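Side-chain contacts in lysine specific cysteine protease (Porphyromonas gingivalis, PDB 3KM5), which cleaves proteins after lysine as a secreted protease and possible virulence factor, the piece here being its K2 cleaved adhesin domain, of a kind that is haemolytic in isolation: residues E16-A19 with E20-T23; V147-P150 with A151-Y155. One frame throughout, in Å; residues are numbered along the deposited sequence.

Contact 1 (E16-A19 with E20-T23); sequences EAPA and EWTT
Pro18 and Trp21 face each other across a tight bend, and the indole is set so that the corner of its five-membered ring points back at the residues before it. Trp21 CD1 makes both approaches. It lies 3.8 Å from Pro18 CB, an apolar contact in which the proline carbon comes at the ring obliquely, and 3.3 Å from Ala19 O, which sits at the ring edge, in the plane of the indole. The first torsion of Trp21 puts CG anti to its carbonyl carbon and beside its own N (chi1 -66°), which swings the CD1 edge back toward the turn. The ring nitrogen NE1 is spoken for by Glu7 OE1, a hydrogen bond to the end of strand 5-7 that fixes the rotation of the buried indole, while Leu69, Ile174 and Phe176 touch the Trp21 side chain. In the jelly roll of this adhesin domain, the bend is a type II beta turn from Pro18 to Trp21 that leads into strand 22-25, an outer strand of the five-stranded antiparallel sheet. The closing bond, from Trp21 N to Pro18 O, is weak at 3.3 Å, though fairly straight at 158°. Glu20 takes the third position of the turn with a positive phi of 72°. Its extended chain leads away from the bend, and the side chain comes within about 4 Å of a bound sulfate, probably from the crystallisation liquor; the same side chain also touches Lys72. On the strand side, Thr23 turns its methyl toward the incoming chain: CG2 meets Ala17 CB methyl to methyl at 4.2 Å, and Pro18 CD lies a little farther from Thr23 CG2 at 4.5 Å.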
loop_
_atom_site.group_PDB
_atom_site.type_symbol
_atom_site.label_atom_id
_atom_site.label_comp_id
_atom_site.label_asym_id
_atom_site.label_seq_id
_atom_site.Cartn_x
_atom_site.Cartn_y
_atom_site.Cartn_z
ATOM N N GLU A 16 -10.488 3.691 -7.727
ATOM C CA GLU A 16 -9.640 3.533 -8.903
ATOM C C GLU A 16 -8.221 3.235 -8.534
ATOM O O GLU A 16 -7.806 3.518 -7.406
ATOM C CB GLU A 16 -9.621 4.824 -9.715
ATOM C CG GLU A 16 -10.975 5.274 -10.169
ATOM C CD GLU A 16 -11.697 4.299 -11.094
ATOM O OE1 GLU A 16 -11.045 3.521 -11.824
ATOM O OE2 GLU A 16 -12.929 4.324 -11.035
ATOM N N ALA A 17 -7.465 2.660 -9.475
ATOM C CA ALA A 17 -6.036 2.505 -9.321
ATOM C C ALA A 17 -5.472 3.914 -9.289
ATOM O O ALA A 17 -6.004 4.824 -9.923
ATOM C CB ALA A 17 -5.407 1.691 -10.484
ATOM N N PRO A 18 -4.394 4.117 -8.536
ATOM C CA PRO A 18 -3.845 5.443 -8.440
ATOM C C PRO A 18 -3.362 5.994 -9.772
ATOM O O PRO A 18 -2.798 5.280 -10.598
ATOM C CB PRO A 18 -2.643 5.274 -7.503
ATOM C CG PRO A 18 -2.807 4.013 -6.901
ATOM C CD PRO A 18 -3.570 3.137 -7.810
ATOM N N ALA A 19 -3.570 7.284 -9.936
ATOM C CA ALA A 19 -3.107 8.010 -11.087
ATOM C C ALA A 19 -1.568 7.927 -11.110
ATOM O O ALA A 19 -0.924 8.073 -10.086
ATOM C CB ALA A 19 -3.591 9.465 -10.959
ATOM N N GLU A 20 -0.987 7.654 -12.260
ATOM C CA GLU A 20 0.485 7.597 -12.415
ATOM C C GLU A 20 1.182 6.392 -11.784
ATOM O O GLU A 20 2.407 6.383 -11.720
ATOM C CB GLU A 20 1.185 8.845 -11.857
ATOM C CG GLU A 20 0.763 10.173 -12.447
ATOM C CD GLU A 20 1.788 11.263 -12.129
ATOM O OE1 GLU A 20 2.585 11.608 -13.023
ATOM O OE2 GLU A 20 1.834 11.728 -10.970
ATOM N N TRP A 21 0.424 5.390 -11.378
ATOM C CA TRP A 21 0.989 4.107 -10.942
ATOM C C TRP A 21 0.392 3.046 -11.829
ATOM O O TRP A 21 -0.678 3.249 -12.425
ATOM C CB TRP A 21 0.646 3.798 -9.470
ATOM C CG TRP A 21 1.286 4.747 -8.501
ATOM C CD1 TRP A 21 1.015 6.080 -8.358
ATOM C CD2 TRP A 21 2.385 4.476 -7.605
ATOM N NE1 TRP A 21 1.836 6.631 -7.409
ATOM C CE2 TRP A 21 2.673 5.669 -6.920
ATOM C CE3 TRP A 21 3.109 3.326 -7.289
ATOM C CZ2 TRP A 21 3.670 5.758 -5.975
ATOM C CZ3 TRP A 21 4.106 3.402 -6.323
ATOM C CH2 TRP A 21 4.388 4.614 -5.673
ATOM N N THR A 22 1.050 1.907 -11.916
ATOM C CA THR A 22 0.407 0.745 -12.500
ATOM C C THR A 22 0.265 -0.339 -11.441
ATOM O O THR A 22 0.887 -0.238 -10.395
ATOM C CB THR A 22 1.150 0.226 -13.735
ATOM O OG1 THR A 22 2.509 -0.020 -13.418
ATOM C CG2 THR A 22 1.089 1.240 -14.923
ATOM N N THR A 23 -0.544 -1.344 -11.700
ATOM C CA THR A 23 -0.781 -2.388 -10.750
ATOM C C THR A 23 -0.767 -3.735 -11.458
ATOM O O THR A 23 -1.007 -3.841 -12.668
ATOM C CB THR A 23 -2.129 -2.245 -10.040
ATOM O OG1 THR A 23 -3.189 -2.416 -10.996
ATOM C CG2 THR A 23 -2.301 -0.899 -9.341
#

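Contact 2 (V147-P150 with A151-Y155); sequences VDLP and AGTKY
Pro150 and Thr153 are the two ends of a type II beta turn in the connection from strand 143-148 to strand 155-161 of the jelly roll. Ala151, the first residue of the second segment, occupies the outer corner; its CB heads away from the preceding residues. Gly152 follows with a positive phi at which a beta carbon would collide with the carbonyl oxygen of Ala151, a conformation that suits glycine. Thr153 then closes the turn twice over. Its N gives a hydrogen bond of 3.1 Å to Pro150 O, and its OG1 gives a shorter one of 2.7 Å to that same Pro150 O. The hydroxyl is brought there by chi1 of -68°, which sets OG1 beside the backbone N, so both donors converge on one carbonyl. They differ in aim: the amide is tilted 31° from the carbonyl plane, the hydroxyl 16°. Ile99 of strand 95-100 touches the side chains of Leu149, Pro150 and Thr153. OG1 of Thr153 also rests against carbon, 3.6 Å from Pro150 CD and 3.8 Å from Leu149 CB.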
loop_
_atom_site.group_PDB
_atom_site.type_symbol
_atom_site.label_atom_id
_atom_site.label_comp_id
_atom_site.label_asym_id
_atom_site.label_seq_id
_atom_site.Cartn_x
_atom_site.Cartn_y
_atom_site.Cartn_z
ATOM N N VAL A 147 13.563 3.348 3.165
ATOM C CA VAL A 147 14.176 2.199 2.528
ATOM C C VAL A 147 15.191 2.677 1.498
ATOM O O VAL A 147 14.894 3.522 0.651
ATOM C CB VAL A 147 13.106 1.341 1.857
ATOM C CG1 VAL A 147 13.732 0.212 1.031
ATOM C CG2 VAL A 147 12.204 0.766 2.939
ATOM N N ASP A 148 16.400 2.154 1.596
ATOM C CA ASP A 148 17.482 2.479 0.684
ATOM C C ASP A 148 17.187 1.852 -0.698
ATOM O O ASP A 148 16.777 0.705 -0.769
ATOM C CB ASP A 148 18.815 1.886 1.182
ATOM C CG ASP A 148 19.296 2.434 2.504
ATOM O OD1 ASP A 148 18.794 3.455 2.994
ATOM O OD2 ASP A 148 20.251 1.815 3.029
ATOM N N LEU A 149 17.383 2.615 -1.782
ATOM C CA LEU A 149 17.183 2.090 -3.133
ATOM C C LEU A 149 18.529 1.850 -3.828
ATOM O O LEU A 149 19.365 2.759 -3.848
ATOM C CB LEU A 149 16.313 3.021 -3.957
ATOM C CG LEU A 149 14.957 3.366 -3.343
ATOM C CD1 LEU A 149 14.261 4.440 -4.172
ATOM C CD2 LEU A 149 14.109 2.143 -3.253
ATOM N N PRO A 150 18.760 0.627 -4.322
ATOM C CA PRO A 150 20.026 0.314 -5.005
ATOM C C PRO A 150 20.245 1.202 -6.201
ATOM O O PRO A 150 19.299 1.685 -6.825
ATOM C CB PRO A 150 19.837 -1.128 -5.463
ATOM C CG PRO A 150 18.743 -1.686 -4.618
ATOM C CD PRO A 150 17.890 -0.548 -4.203
ATOM N N ALA A 151 21.507 1.435 -6.506
ATOM C CA ALA A 151 21.861 2.178 -7.690
ATOM C C ALA A 151 21.242 1.530 -8.919
ATOM O O ALA A 151 21.274 0.321 -9.078
ATOM C CB ALA A 151 23.366 2.183 -7.834
ATOM N N GLY A 152 20.713 2.339 -9.794
ATOM C CA GLY A 152 20.048 1.829 -10.996
ATOM C C GLY A 152 18.533 1.624 -10.867
ATOM O O GLY A 152 17.860 1.340 -11.846
ATOM N N THR A 153 17.979 1.792 -9.661
ATOM C CA THR A 153 16.531 1.654 -9.471
ATOM C C THR A 153 15.804 2.554 -10.468
ATOM O O THR A 153 16.059 3.761 -10.545
ATOM C CB THR A 153 16.131 2.021 -8.048
ATOM O OG1 THR A 153 16.643 1.042 -7.130
ATOM C CG2 THR A 153 14.593 2.129 -7.910
ATOM N N LYS A 154 14.861 1.969 -11.206
ATOM C CA LYS A 154 14.021 2.677 -12.158
ATOM C C LYS A 154 12.541 2.695 -11.731
ATOM O O LYS A 154 11.849 3.684 -11.896
ATOM C CB LYS A 154 14.162 2.018 -13.529
ATOM C CG LYS A 154 13.307 2.594 -14.638
ATOM C CD LYS A 154 13.790 2.033 -15.984
ATOM C CE LYS A 154 12.972 2.483 -17.159
ATOM N NZ LYS A 154 13.248 1.567 -18.308
ATOM N N TYR A 155 12.061 1.569 -11.207
ATOM C CA TYR A 155 10.700 1.467 -10.682
ATOM C C TYR A 155 10.755 0.904 -9.294
ATOM O O TYR A 155 11.564 0.023 -9.005
ATOM C CB TYR A 155 9.822 0.565 -11.565
ATOM C CG TYR A 155 9.720 0.974 -13.024
ATOM C CD1 TYR A 155 8.859 1.995 -13.429
ATOM C CD2 TYR A 155 10.481 0.345 -14.002
ATOM C CE1 TYR A 155 8.745 2.357 -14.752
ATOM C CE2 TYR A 155 10.379 0.722 -15.344
ATOM C CZ TYR A 155 9.520 1.725 -15.707
ATOM O OH TYR A 155 9.450 2.044 -17.059
#

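Contact 1 comes first along the chain and closes well before contact 2 opens; their centres are about 20 Å apart and their nearest atoms about 7 Å, without touching. Both are type II turns beside the five-stranded antiparallel sheet. The turn of 16-23 feeds the outer strand 22-25, whereas that of 147-155 leaves strand 143-148 in the other sheet and delivers the chain to the inner strand 155-161. Strand 66-70 lies between those two destinations and pairs with each. The two turns therefore lead into strands of the same sheet, separated by one strand, within a single adhesin domain, and neither belongs to a calcium site.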